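Local coordinates for protein probable ferredoxin-dependent nitrite reductase NirA (PDB 1ZJ8) that probably reduces sulfite to sulfide with electrons from ferredoxin, using one siroheme and one [4Fe-4S] cluster, at residues L258-P262 / N476-Q482; L425-S429 / T441-A445; S437-T441 / V501-Q505; P466-N472 / A484-G490. One frame throughout, in Å; residues are numbered along the deposited sequence.

How the interactions relate
Interactions 2, 3 and 4 lie in the C-terminal 4Fe-4S region; interaction 1 joins loop 258-262 to it. Interactions 1 and 2, with centres 15 Å apart, both touch the siroheme and each holds a cysteine ligand of the [4Fe-4S] cluster, Cys478 and Cys428; they meet where Ala479 CB packs 3.6 Å from Cys428 N. Interaction 4 is the parallel strand pair that adjoins both. Its Asn472 OD1 lies 2.7 Å from Ala479 N of interaction 1, and its Ile471 N lies 2.8 Å from Met426 O of interaction 2. Interaction 3 shares Thr441 with interaction 2 and reaches the next strand of the same sheet, Gln505 O lying 2.7 Å from Lys489 N of interaction 4.

Interaction 1: L258-P262 / N476-Q482; sequences LSTNP and NSCARIQ. With SRM (siroheme), chain E.
Segment 258-262 is an irregular loop, and 476-482 holds a type I turn from Ser477 to Arg480, closed by Arg480 N to Ser477 O at 3.0 Å. Ser477 (phi/psi 67/40) and Arg480 (58/72) adopt left-handed backbone conformations. The backbones come nearest at Ser259 and Asn476, CA to CA 4.6 Å. Leu258 (chi1 m, chi2 t) points across, CD1 3.3 Å from Arg480 CG and CB 3.7 Å from Gln482 OE1. Ser477 OG accepts from Ile481 N (2.9 Å) and donates to Gln482 OE1 (2.6 Å); Gln482 NE2 lies 2.9 Å from Ser259 O. Leu258 N donates to siroheme O2C at 2.8 Å, and Ser259 OG bonds weakly to O2D at 3.3 Å. The Arg480 guanidinium binds Pro388 O and, weakly, siroheme O4C. Cys478 SG ligates the [4Fe-4S] cluster and lies 2.7 Å from siroheme FE, consistent with an axial ligand. Such a shared cysteine, as in related reductases, is consistent with electronic coupling of the cofactors, while polar groups of both segments hold siroheme carboxylates.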
# COMPACT_ATOMS: atom_id res chain seq x y z
N LEU A 258 -6.36 6.27 5.82
CA LEU A 258 -6.57 5.60 7.12
C LEU A 258 -5.36 5.81 8.00
O LEU A 258 -4.36 5.12 7.82
CB LEU A 258 -6.66 4.08 7.01
CG LEU A 258 -7.36 3.30 5.91
CD1 LEU A 258 -6.62 1.99 5.77
CD2 LEU A 258 -8.81 3.05 6.26
N SER A 259 -5.42 6.67 8.98
CA SER A 259 -4.31 6.61 9.92
C SER A 259 -4.95 6.52 11.28
O SER A 259 -5.84 5.69 11.52
CB SER A 259 -3.36 7.80 9.74
OG SER A 259 -2.23 7.68 10.60
N THR A 260 -4.51 7.47 12.16
CA THR A 260 -5.19 7.64 13.41
C THR A 260 -6.61 8.09 13.14
O THR A 260 -7.47 7.82 13.94
CB THR A 260 -4.52 8.71 14.27
OG1 THR A 260 -4.68 9.98 13.62
CG2 THR A 260 -3.00 8.42 14.47
N ASN A 261 -6.85 8.78 12.03
CA ASN A 261 -8.19 9.32 11.73
C ASN A 261 -8.75 8.89 10.36
O ASN A 261 -8.62 9.62 9.39
CB ASN A 261 -8.17 10.85 11.86
CG ASN A 261 -9.48 11.39 12.39
OD1 ASN A 261 -10.55 11.04 11.90
ND2 ASN A 261 -9.40 12.25 13.40
N PRO A 262 -9.40 7.71 10.30
CA PRO A 262 -9.78 7.12 9.02
C PRO A 262 -10.96 7.80 8.37
O PRO A 262 -11.85 8.26 9.06
CB PRO A 262 -10.17 5.68 9.42
CG PRO A 262 -10.71 5.82 10.78
CD PRO A 262 -9.86 6.89 11.44
N ASN A 476 -0.39 4.10 12.45
CA ASN A 476 -0.34 4.61 11.06
C ASN A 476 -1.16 3.77 10.05
O ASN A 476 -1.56 4.28 9.02
CB ASN A 476 1.12 4.74 10.56
CG ASN A 476 1.90 5.92 11.23
OD1 ASN A 476 1.34 7.00 11.45
ND2 ASN A 476 3.19 5.71 11.51
N SER A 477 -1.40 2.49 10.34
CA SER A 477 -2.31 1.63 9.57
C SER A 477 -1.84 1.31 8.13
O SER A 477 -2.66 1.27 7.21
CB SER A 477 -3.72 2.25 9.56
OG SER A 477 -4.73 1.26 9.51
N CYS A 478 -0.54 1.07 7.96
CA CYS A 478 0.05 0.71 6.66
C CYS A 478 -0.48 -0.57 6.05
O CYS A 478 -0.46 -0.72 4.83
CB CYS A 478 1.56 0.53 6.80
SG CYS A 478 2.50 2.06 7.15
N ALA A 479 -0.87 -1.51 6.91
CA ALA A 479 -1.45 -2.77 6.48
C ALA A 479 -2.94 -2.74 6.72
O ALA A 479 -3.57 -3.78 6.89
CB ALA A 479 -0.81 -3.94 7.22
N ARG A 480 -3.52 -1.54 6.73
CA ARG A 480 -4.97 -1.35 6.70
C ARG A 480 -5.74 -2.02 7.85
O ARG A 480 -6.45 -2.99 7.66
CB ARG A 480 -5.50 -1.78 5.31
CG ARG A 480 -5.43 -0.65 4.23
CD ARG A 480 -4.45 -0.87 3.09
NE ARG A 480 -5.00 -1.78 2.09
CZ ARG A 480 -4.42 -2.07 0.92
NH1 ARG A 480 -3.26 -1.52 0.55
NH2 ARG A 480 -5.02 -2.93 0.12
N ILE A 481 -5.59 -1.45 9.05
CA ILE A 481 -6.23 -1.93 10.29
C ILE A 481 -7.77 -1.95 10.25
O ILE A 481 -8.43 -2.93 10.64
CB ILE A 481 -5.89 -1.00 11.48
CG1 ILE A 481 -4.39 -0.90 11.71
CG2 ILE A 481 -6.58 -1.49 12.77
CD1 ILE A 481 -3.97 0.26 12.56
N GLN A 482 -8.34 -0.84 9.79
CA GLN A 482 -9.74 -0.55 10.03
C GLN A 482 -10.62 -1.20 9.00
O GLN A 482 -11.84 -1.06 9.07
CB GLN A 482 -10.01 0.96 10.07
CG GLN A 482 -9.18 1.77 11.08
CD GLN A 482 -7.83 2.18 10.54
OE1 GLN A 482 -7.31 1.55 9.62
NE2 GLN A 482 -7.27 3.26 11.09
FE SRM E . 3.23 3.51 4.95
CHA SRM E . 5.11 5.49 7.02
CHB SRM E . 5.38 0.99 5.44
CHC SRM E . 1.47 1.66 2.95
CHD SRM E . 0.35 4.95 6.20
NA SRM E . 5.01 3.35 5.86
C1A SRM E . 5.69 4.29 6.55
C2A SRM E . 7.13 3.95 6.78
CMA SRM E . 7.98 4.63 5.74
CDA SRM E . 7.57 4.20 8.19
CEA SRM E . 8.40 5.41 8.51
O3A SRM E . 7.92 6.53 8.30
O4A SRM E . 9.55 5.29 8.96
C3A SRM E . 7.09 2.47 6.56
CAA SRM E . 8.28 1.92 5.86
CBA SRM E . 9.22 1.57 6.98
CCA SRM E . 10.06 0.39 6.62
O1A SRM E . 9.54 -0.57 6.01
O2A SRM E . 11.28 0.41 6.93
C4A SRM E . 5.77 2.25 5.90
NB SRM E . 3.49 1.71 4.21
C1B SRM E . 4.43 0.79 4.44
C2B SRM E . 4.36 -0.42 3.55
CMB SRM E . 5.71 -0.94 3.11
CDB SRM E . 3.68 -1.50 4.32
CEB SRM E . 3.50 -2.82 3.66
O3B SRM E . 4.09 -3.85 4.05
O4B SRM E . 2.73 -2.86 2.70
C3B SRM E . 3.48 0.13 2.46
CAB SRM E . 4.29 0.83 1.40
CBB SRM E . 3.59 0.86 0.08
CCB SRM E . 4.32 1.76 -0.88
O1B SRM E . 5.04 1.29 -1.76
O2B SRM E . 4.20 2.97 -0.82
C4B SRM E . 2.76 1.22 3.21
NC SRM E . 1.33 3.26 4.73
C1C SRM E . 0.76 2.57 3.71
C2C SRM E . -0.62 2.57 3.75
CDC SRM E . -1.60 1.74 2.99
CEC SRM E . -2.07 2.15 1.65
O3C SRM E . -1.53 3.11 1.05
O4C SRM E . -3.03 1.49 1.19
C3C SRM E . -0.90 3.49 4.72
CAC SRM E . -2.33 3.78 5.05
CBC SRM E . -3.20 4.54 4.07
CCC SRM E . -2.89 6.03 4.19
O1C SRM E . -1.79 6.49 3.79
O2C SRM E . -3.77 6.74 4.74
C4C SRM E . 0.28 3.93 5.25
ND SRM E . 2.84 5.16 6.07
C1D SRM E . 1.62 5.41 6.58
C2D SRM E . 1.76 6.27 7.68
CAD SRM E . 0.67 7.25 8.10
CBD SRM E . 0.70 8.64 7.54
CCD SRM E . -0.39 9.64 7.78
O1D SRM E . -1.06 10.00 6.78
O2D SRM E . -0.63 10.09 8.94
C3D SRM E . 3.11 6.53 7.81
CDD SRM E . 3.71 7.71 8.53
CED SRM E . 3.73 9.11 7.94
O3D SRM E . 3.49 9.30 6.75
O4D SRM E . 4.00 10.09 8.64
C4D SRM E . 3.77 5.84 6.81

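Interaction 2: L425-S429 / T441-A445; sequences LMACS and TRVRA. With SRM (siroheme), chain E.
Thr441 OG1 donates to Cys428 O at 2.8 Å, tying the residue just before a helix to the loop that follows a strand. Arg442 reaches over the same loop, with chi1 and chi2 t and a bend at chi3 (m), and bonds through NH2 to siroheme O3B at 2.6 Å. Its guanidinium spreads further weak bonds, NH2 to Ser429 OG at 3.4 Å and NH1 to Ala427 O at 3.2 Å, with Cys428 C over one of its faces. Ser429 OG (chi1 m) in turn donates to siroheme O1A at 3.0 Å, so this strand-loop-helix junction, whose loop carries a cluster ligand, holds two siroheme carboxylates. Cys428, chi1 p, turns its CA-to-CB bond away from the helix, and its SG ligates FE4 of the [4Fe-4S] cluster while lying 3.5 Å from Thr441 OG1. The backbones come nearest at Ser429 and Arg442, CA to CA 5.4 Å. The first helical turn closes with Ala445 N to Thr441 O at 3.0 Å and brings Ala445 CB to 3.8 Å from Leu425 CD2 and 4.3 Å from Ala427 CB. Leu425 and Ala427 point toward the helix, whereas Met426 points away. Edge strand 425-427 pairs in parallel with strand 469-472, Met426 bonding to Val469 and Ile471; Leu425 and Ala427 touch Ile471, and Arg442 meets Arg363 of strand 363-365.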
# COMPACT_ATOMS: atom_id res chain seq x y z
N LEU A 425 -4.14 -12.72 4.81
CA LEU A 425 -3.48 -12.00 5.88
C LEU A 425 -2.54 -10.95 5.29
O LEU A 425 -1.82 -11.20 4.33
CB LEU A 425 -2.71 -12.97 6.80
CG LEU A 425 -1.89 -12.31 7.94
CD1 LEU A 425 -1.84 -13.18 9.17
CD2 LEU A 425 -0.45 -11.92 7.53
N MET A 426 -2.52 -9.76 5.87
CA MET A 426 -1.48 -8.79 5.56
C MET A 426 -0.83 -8.32 6.85
O MET A 426 -1.43 -8.39 7.93
CB MET A 426 -2.03 -7.57 4.81
CG MET A 426 -2.51 -7.84 3.39
SD MET A 426 -2.93 -6.34 2.43
CE MET A 426 -3.72 -5.30 3.63
N ALA A 427 0.40 -7.84 6.73
CA ALA A 427 1.13 -7.27 7.84
C ALA A 427 2.05 -6.19 7.30
O ALA A 427 2.43 -6.23 6.12
CB ALA A 427 1.92 -8.33 8.56
N CYS A 428 2.39 -5.23 8.13
CA CYS A 428 3.33 -4.18 7.76
C CYS A 428 4.74 -4.66 8.10
O CYS A 428 4.95 -5.83 8.42
CB CYS A 428 3.01 -2.91 8.52
SG CYS A 428 3.38 -2.98 10.31
N SER A 429 5.71 -3.75 8.02
CA SER A 429 7.10 -4.11 8.30
C SER A 429 7.34 -4.37 9.80
O SER A 429 7.95 -5.39 10.19
CB SER A 429 7.98 -3.01 7.76
OG SER A 429 7.54 -2.72 6.46
N THR A 441 5.72 -7.67 13.19
CA THR A 441 4.59 -7.96 12.32
C THR A 441 4.93 -8.91 11.17
O THR A 441 4.29 -9.96 11.05
CB THR A 441 4.02 -6.64 11.73
OG1 THR A 441 5.09 -5.87 11.18
CG2 THR A 441 3.31 -5.84 12.79
N ARG A 442 5.92 -8.56 10.35
CA ARG A 442 6.21 -9.37 9.17
C ARG A 442 6.81 -10.73 9.50
O ARG A 442 6.48 -11.72 8.85
CB ARG A 442 7.07 -8.65 8.11
CG ARG A 442 6.79 -9.27 6.70
CD ARG A 442 7.53 -8.68 5.50
NE ARG A 442 7.31 -7.25 5.30
CZ ARG A 442 6.17 -6.68 4.93
NH1 ARG A 442 5.09 -7.39 4.73
NH2 ARG A 442 6.11 -5.37 4.78
N VAL A 443 7.64 -10.79 10.54
CA VAL A 443 8.23 -12.07 10.96
C VAL A 443 7.19 -12.93 11.71
O VAL A 443 7.10 -14.15 11.50
CB VAL A 443 9.49 -11.83 11.85
CG1 VAL A 443 10.28 -13.15 12.00
CG2 VAL A 443 10.37 -10.69 11.25
N ARG A 444 6.42 -12.28 12.58
CA ARG A 444 5.34 -12.92 13.30
C ARG A 444 4.44 -13.69 12.34
O ARG A 444 4.16 -14.88 12.53
CB ARG A 444 4.51 -11.87 14.03
CG ARG A 444 3.48 -12.46 14.99
CD ARG A 444 4.13 -12.96 16.27
NE ARG A 444 3.70 -14.30 16.64
CZ ARG A 444 2.53 -14.59 17.19
NH1 ARG A 444 1.66 -13.64 17.40
NH2 ARG A 444 2.22 -15.83 17.51
N ALA A 445 4.01 -12.97 11.31
CA ALA A 445 3.14 -13.50 10.26
C ALA A 445 3.68 -14.77 9.65
O ALA A 445 2.91 -15.65 9.26
CB ALA A 445 2.97 -12.47 9.16
FE SRM E . 3.23 3.51 4.95
CHA SRM E . 5.11 5.49 7.02
CHB SRM E . 5.38 0.99 5.44
CHC SRM E . 1.47 1.66 2.95
CHD SRM E . 0.35 4.95 6.20
NA SRM E . 5.01 3.35 5.86
C1A SRM E . 5.69 4.29 6.55
C2A SRM E . 7.13 3.95 6.78
CMA SRM E . 7.98 4.63 5.74
CDA SRM E . 7.57 4.20 8.19
CEA SRM E . 8.40 5.41 8.51
O3A SRM E . 7.92 6.53 8.30
O4A SRM E . 9.55 5.29 8.96
C3A SRM E . 7.09 2.47 6.56
CAA SRM E . 8.28 1.92 5.86
CBA SRM E . 9.22 1.57 6.98
CCA SRM E . 10.06 0.39 6.62
O1A SRM E . 9.54 -0.57 6.01
O2A SRM E . 11.28 0.41 6.93
C4A SRM E . 5.77 2.25 5.90
NB SRM E . 3.49 1.71 4.21
C1B SRM E . 4.43 0.79 4.44
C2B SRM E . 4.36 -0.42 3.55
CMB SRM E . 5.71 -0.94 3.11
CDB SRM E . 3.68 -1.50 4.32
CEB SRM E . 3.50 -2.82 3.66
O3B SRM E . 4.09 -3.85 4.05
O4B SRM E . 2.73 -2.86 2.70
C3B SRM E . 3.48 0.13 2.46
CAB SRM E . 4.29 0.83 1.40
CBB SRM E . 3.59 0.86 0.08
CCB SRM E . 4.32 1.76 -0.88
O1B SRM E . 5.04 1.29 -1.76
O2B SRM E . 4.20 2.97 -0.82
C4B SRM E . 2.76 1.22 3.21
NC SRM E . 1.33 3.26 4.73
C1C SRM E . 0.76 2.57 3.71
C2C SRM E . -0.62 2.57 3.75
CDC SRM E . -1.60 1.74 2.99
CEC SRM E . -2.07 2.15 1.65
O3C SRM E . -1.53 3.11 1.05
O4C SRM E . -3.03 1.49 1.19
C3C SRM E . -0.90 3.49 4.72
CAC SRM E . -2.33 3.78 5.05
CBC SRM E . -3.20 4.54 4.07
CCC SRM E . -2.89 6.03 4.19
O1C SRM E . -1.79 6.49 3.79
O2C SRM E . -3.77 6.74 4.74
C4C SRM E . 0.28 3.93 5.25
ND SRM E . 2.84 5.16 6.07
C1D SRM E . 1.62 5.41 6.58
C2D SRM E . 1.76 6.27 7.68
CAD SRM E . 0.67 7.25 8.10
CBD SRM E . 0.70 8.64 7.54
CCD SRM E . -0.39 9.64 7.78
O1D SRM E . -1.06 10.00 6.78
O2D SRM E . -0.63 10.09 8.94
C3D SRM E . 3.11 6.53 7.81
CDD SRM E . 3.71 7.71 8.53
CED SRM E . 3.73 9.11 7.94
O3D SRM E . 3.49 9.30 6.75
O4D SRM E . 4.00 10.09 8.64
C4D SRM E . 3.77 5.84 6.81

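Interaction 3: S437-T441 / V501-Q505; sequences SFAET and VEGFQ. With SF4 (iron/sulfur cluster), chain D.
Ser437 lies in the irregular loop between strand 425-427 and helix 442-455, beside the [4Fe-4S] cluster, with its CB 3.2 Å from S2; it makes no contact with strand residues 501-505. Phe438 follows, its carbonyl O 3.3 Å from Glu502 CB. Its ring (chi1 m) leads away from 501-505 to rest on Met492 of the adjoining strand. Ala439, in an extended conformation (-144/164), directs CB at the strand, where it meets Phe504 CZ at 3.5 Å and Glu502 OE2 at 3.4 Å. Ala439 CA lies 5.5 Å from Glu502 CA, the closest CA approach, and the loop runs across the strand at 88°. Glu440 N then donates to Glu502 OE2 at 3.1 Å with a nearly straight angle of 174°, while Glu440 O lies near the plane of the Phe504 ring, 4.0 Å from CZ. The Glu440 side chain (t, p) curls back so that OE2 accepts from Thr441 N at 3.0 Å. Thr441 ends the loop, and its OG1 bonds to Cys428 O. Glu502 (p, t) and Phe504 (m) reach the loop from alternate residues of the strand. One carboxylate thus receives a backbone NH of the cluster-lining loop, and the apolar Ala439-Phe504 contact packs next to that bond.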
# COMPACT_ATOMS: atom_id res chain seq x y z
N SER A 437 7.26 1.50 15.05
CA SER A 437 6.54 0.29 15.50
C SER A 437 6.73 -0.04 16.97
O SER A 437 7.81 0.16 17.52
CB SER A 437 7.02 -0.93 14.70
OG SER A 437 8.29 -0.64 14.10
N PHE A 438 5.69 -0.58 17.58
CA PHE A 438 5.74 -1.09 18.96
C PHE A 438 5.80 -2.63 18.98
O PHE A 438 6.09 -3.24 20.02
CB PHE A 438 4.54 -0.56 19.76
CG PHE A 438 4.45 0.92 19.75
CD1 PHE A 438 5.47 1.70 20.29
CD2 PHE A 438 3.35 1.56 19.18
CE1 PHE A 438 5.41 3.09 20.26
CE2 PHE A 438 3.28 2.96 19.15
CZ PHE A 438 4.32 3.73 19.69
N ALA A 439 5.54 -3.24 17.82
CA ALA A 439 5.51 -4.69 17.72
C ALA A 439 6.06 -5.21 16.40
O ALA A 439 6.21 -4.49 15.40
CB ALA A 439 4.09 -5.21 17.92
N GLU A 440 6.34 -6.51 16.44
CA GLU A 440 6.83 -7.26 15.31
C GLU A 440 5.63 -7.78 14.50
O GLU A 440 4.64 -8.25 15.05
CB GLU A 440 7.74 -8.40 15.79
CG GLU A 440 8.41 -9.16 14.68
CD GLU A 440 9.13 -8.22 13.72
OE1 GLU A 440 10.14 -7.64 14.18
OE2 GLU A 440 8.67 -8.06 12.54
N THR A 441 5.72 -7.67 13.19
CA THR A 441 4.59 -7.96 12.32
C THR A 441 4.93 -8.91 11.17
O THR A 441 4.29 -9.96 11.05
CB THR A 441 4.02 -6.64 11.73
OG1 THR A 441 5.09 -5.87 11.18
CG2 THR A 441 3.31 -5.84 12.79
N VAL A 501 4.48 -4.74 27.87
CA VAL A 501 4.82 -5.65 26.75
C VAL A 501 4.25 -5.19 25.41
O VAL A 501 3.34 -4.35 25.37
CB VAL A 501 4.27 -7.10 27.03
CG1 VAL A 501 4.86 -8.13 26.03
CG2 VAL A 501 4.54 -7.53 28.47
N GLU A 502 4.80 -5.73 24.32
CA GLU A 502 4.23 -5.57 22.99
C GLU A 502 2.95 -6.40 22.81
O GLU A 502 2.92 -7.60 23.11
CB GLU A 502 5.28 -5.84 21.88
CG GLU A 502 5.60 -7.30 21.48
CD GLU A 502 6.32 -7.40 20.11
OE1 GLU A 502 7.47 -6.92 19.98
OE2 GLU A 502 5.73 -7.95 19.16
N GLY A 503 1.89 -5.73 22.35
CA GLY A 503 0.57 -6.33 22.14
C GLY A 503 -0.25 -5.49 21.17
O GLY A 503 0.26 -4.56 20.54
N PHE A 504 -1.53 -5.82 21.03
CA PHE A 504 -2.35 -5.26 19.95
C PHE A 504 -3.75 -4.87 20.44
O PHE A 504 -4.35 -5.54 21.28
CB PHE A 504 -2.46 -6.29 18.80
CG PHE A 504 -1.12 -6.65 18.17
CD1 PHE A 504 -0.36 -7.70 18.67
CD2 PHE A 504 -0.62 -5.92 17.11
CE1 PHE A 504 0.88 -8.01 18.13
CE2 PHE A 504 0.61 -6.24 16.57
CZ PHE A 504 1.35 -7.29 17.08
N GLN A 505 -4.23 -3.74 19.92
CA GLN A 505 -5.62 -3.33 20.03
C GLN A 505 -6.33 -3.93 18.82
O GLN A 505 -5.74 -4.02 17.75
CB GLN A 505 -5.72 -1.79 20.03
CG GLN A 505 -7.13 -1.17 20.35
CD GLN A 505 -7.13 0.40 20.40
OE1 GLN A 505 -7.68 1.07 19.52
NE2 GLN A 505 -6.51 0.96 21.44
FE1 SF4 D . 3.64 1.74 11.67
FE2 SF4 D . 3.73 1.35 8.97
FE3 SF4 D . 5.98 1.01 10.49
FE4 SF4 D . 3.89 -0.75 10.46
S1 SF4 D . 5.31 -0.28 8.71
S2 SF4 D . 5.00 0.04 12.35
S3 SF4 D . 2.07 0.64 10.38
S4 SF4 D . 4.85 2.99 10.16

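Interaction 4: P466-N472 / A484-G490; sequences PITVNIN and ADIGFKG
Strands 469-472 and 486-490 run parallel in the five-stranded mixed sheet, their axes 4.8 Å apart at closest with 4° between their N-to-C directions, in the register Val469-Ile486, Asn470-Gly487, Ile471-Phe488 and Asn472-Lys489. The backbone ladder is continuous: Ile486 N to Thr468 O (3.0 Å), Asn470 N to Ile486 O (3.0 Å), Phe488 N to Asn470 O (2.8 Å), Asn472 N to Phe488 O (3.0 Å) and Gly490 N to Asn472 O (2.9 Å). Before the strands, Thr468 OG1 (chi1 p) accepts from Asp485 N at 2.9 Å, and Asp485 OD2 (chi1 m) accepts a weak bond from Thr468 N at 3.3 Å. Asn472 ND2 adds a weak bond to Phe488 O at 3.4 Å. The strongest amide bonds of Asn470 and Asn472, both chi1 m, lead elsewhere: Asn470 ND2 to Arg480 O and Asn472 OD1 to Ala479 N, in the loop joining the strands, which carries Cys474 and Cys478. Val469, Ile471, Ile486 and Phe488 share the opposite face; Val469 CG1 meets the edge of the Phe488 ring at CE2, 3.8 Å away, and helix 532-545 packs on Ile486 and Phe488. One face is therefore apolar, while asparagine amides on the other bind the cysteine-bearing loop.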
# COMPACT_ATOMS: atom_id res chain seq x y z
N PRO A 466 -14.22 -15.93 3.58
CA PRO A 466 -12.85 -15.59 4.00
C PRO A 466 -12.79 -14.57 5.13
O PRO A 466 -13.54 -13.59 5.09
CB PRO A 466 -12.27 -14.93 2.75
CG PRO A 466 -13.46 -14.24 2.11
CD PRO A 466 -14.65 -15.11 2.43
N ILE A 467 -11.89 -14.80 6.10
CA ILE A 467 -11.65 -13.86 7.21
C ILE A 467 -10.32 -13.13 7.06
O ILE A 467 -9.27 -13.64 7.39
CB ILE A 467 -11.66 -14.58 8.59
CG1 ILE A 467 -13.03 -15.17 8.88
CG2 ILE A 467 -11.26 -13.60 9.73
CD1 ILE A 467 -13.19 -16.58 8.38
N THR A 468 -10.39 -11.89 6.60
CA THR A 468 -9.19 -11.09 6.38
C THR A 468 -8.58 -10.68 7.73
O THR A 468 -9.30 -10.36 8.65
CB THR A 468 -9.47 -9.84 5.50
OG1 THR A 468 -10.39 -8.95 6.14
CG2 THR A 468 -10.05 -10.25 4.17
N VAL A 469 -7.26 -10.74 7.82
CA VAL A 469 -6.53 -10.44 9.05
C VAL A 469 -5.37 -9.52 8.73
O VAL A 469 -4.48 -9.90 7.95
CB VAL A 469 -5.96 -11.72 9.73
CG1 VAL A 469 -5.13 -11.36 10.97
CG2 VAL A 469 -7.08 -12.72 10.09
N ASN A 470 -5.36 -8.33 9.32
CA ASN A 470 -4.29 -7.36 9.06
C ASN A 470 -3.54 -7.00 10.35
O ASN A 470 -4.15 -6.54 11.32
CB ASN A 470 -4.85 -6.09 8.43
CG ASN A 470 -5.46 -6.33 7.06
OD1 ASN A 470 -5.51 -7.45 6.58
ND2 ASN A 470 -5.93 -5.27 6.42
N ILE A 471 -2.21 -7.21 10.34
CA ILE A 471 -1.36 -6.97 11.50
C ILE A 471 -0.49 -5.73 11.28
O ILE A 471 0.42 -5.72 10.45
CB ILE A 471 -0.43 -8.16 11.78
CG1 ILE A 471 -1.15 -9.50 11.56
CG2 ILE A 471 0.13 -8.07 13.21
CD1 ILE A 471 -0.36 -10.73 12.01
N ASN A 472 -0.76 -4.68 12.05
CA ASN A 472 -0.02 -3.42 11.94
C ASN A 472 0.80 -3.18 13.20
O ASN A 472 0.33 -3.47 14.31
CB ASN A 472 -0.99 -2.27 11.71
CG ASN A 472 -1.87 -2.49 10.47
OD1 ASN A 472 -1.74 -1.77 9.47
ND2 ASN A 472 -2.78 -3.47 10.54
N ALA A 484 -10.29 -4.62 8.00
CA ALA A 484 -10.06 -6.06 8.05
C ALA A 484 -11.17 -6.62 8.87
O ALA A 484 -11.71 -5.93 9.70
CB ALA A 484 -8.74 -6.35 8.75
N ASP A 485 -11.52 -7.88 8.63
CA ASP A 485 -12.42 -8.56 9.52
C ASP A 485 -11.77 -8.61 10.90
O ASP A 485 -12.43 -8.28 11.88
CB ASP A 485 -12.77 -9.96 8.99
CG ASP A 485 -13.63 -9.91 7.73
OD1 ASP A 485 -14.36 -8.90 7.51
OD2 ASP A 485 -13.55 -10.88 6.94
N ILE A 486 -10.49 -8.96 10.97
CA ILE A 486 -9.73 -8.86 12.20
C ILE A 486 -8.49 -7.99 12.00
O ILE A 486 -7.51 -8.42 11.41
CB ILE A 486 -9.32 -10.25 12.70
CG1 ILE A 486 -10.53 -11.18 12.73
CG2 ILE A 486 -8.68 -10.15 14.10
CD1 ILE A 486 -10.24 -12.56 13.18
N GLY A 487 -8.53 -6.76 12.50
CA GLY A 487 -7.41 -5.83 12.37
C GLY A 487 -6.70 -5.72 13.69
O GLY A 487 -7.33 -5.74 14.74
N PHE A 488 -5.37 -5.62 13.65
CA PHE A 488 -4.58 -5.50 14.87
C PHE A 488 -3.76 -4.23 14.81
O PHE A 488 -3.02 -4.02 13.85
CB PHE A 488 -3.67 -6.72 15.04
CG PHE A 488 -4.40 -8.00 15.32
CD1 PHE A 488 -4.68 -8.38 16.61
CD2 PHE A 488 -4.81 -8.82 14.28
CE1 PHE A 488 -5.35 -9.56 16.86
CE2 PHE A 488 -5.49 -10.01 14.54
CZ PHE A 488 -5.75 -10.38 15.83
N LYS A 489 -3.90 -3.38 15.84
CA LYS A 489 -3.11 -2.15 15.94
C LYS A 489 -2.13 -2.32 17.08
O LYS A 489 -2.52 -2.34 18.25
CB LYS A 489 -3.98 -0.91 16.19
CG LYS A 489 -3.19 0.44 16.36
CD LYS A 489 -4.10 1.69 16.45
CE LYS A 489 -5.23 1.54 17.49
NZ LYS A 489 -6.17 2.71 17.46
N GLY A 490 -0.86 -2.45 16.73
CA GLY A 490 0.20 -2.63 17.71
C GLY A 490 0.40 -1.42 18.60
O GLY A 490 0.46 -0.28 18.10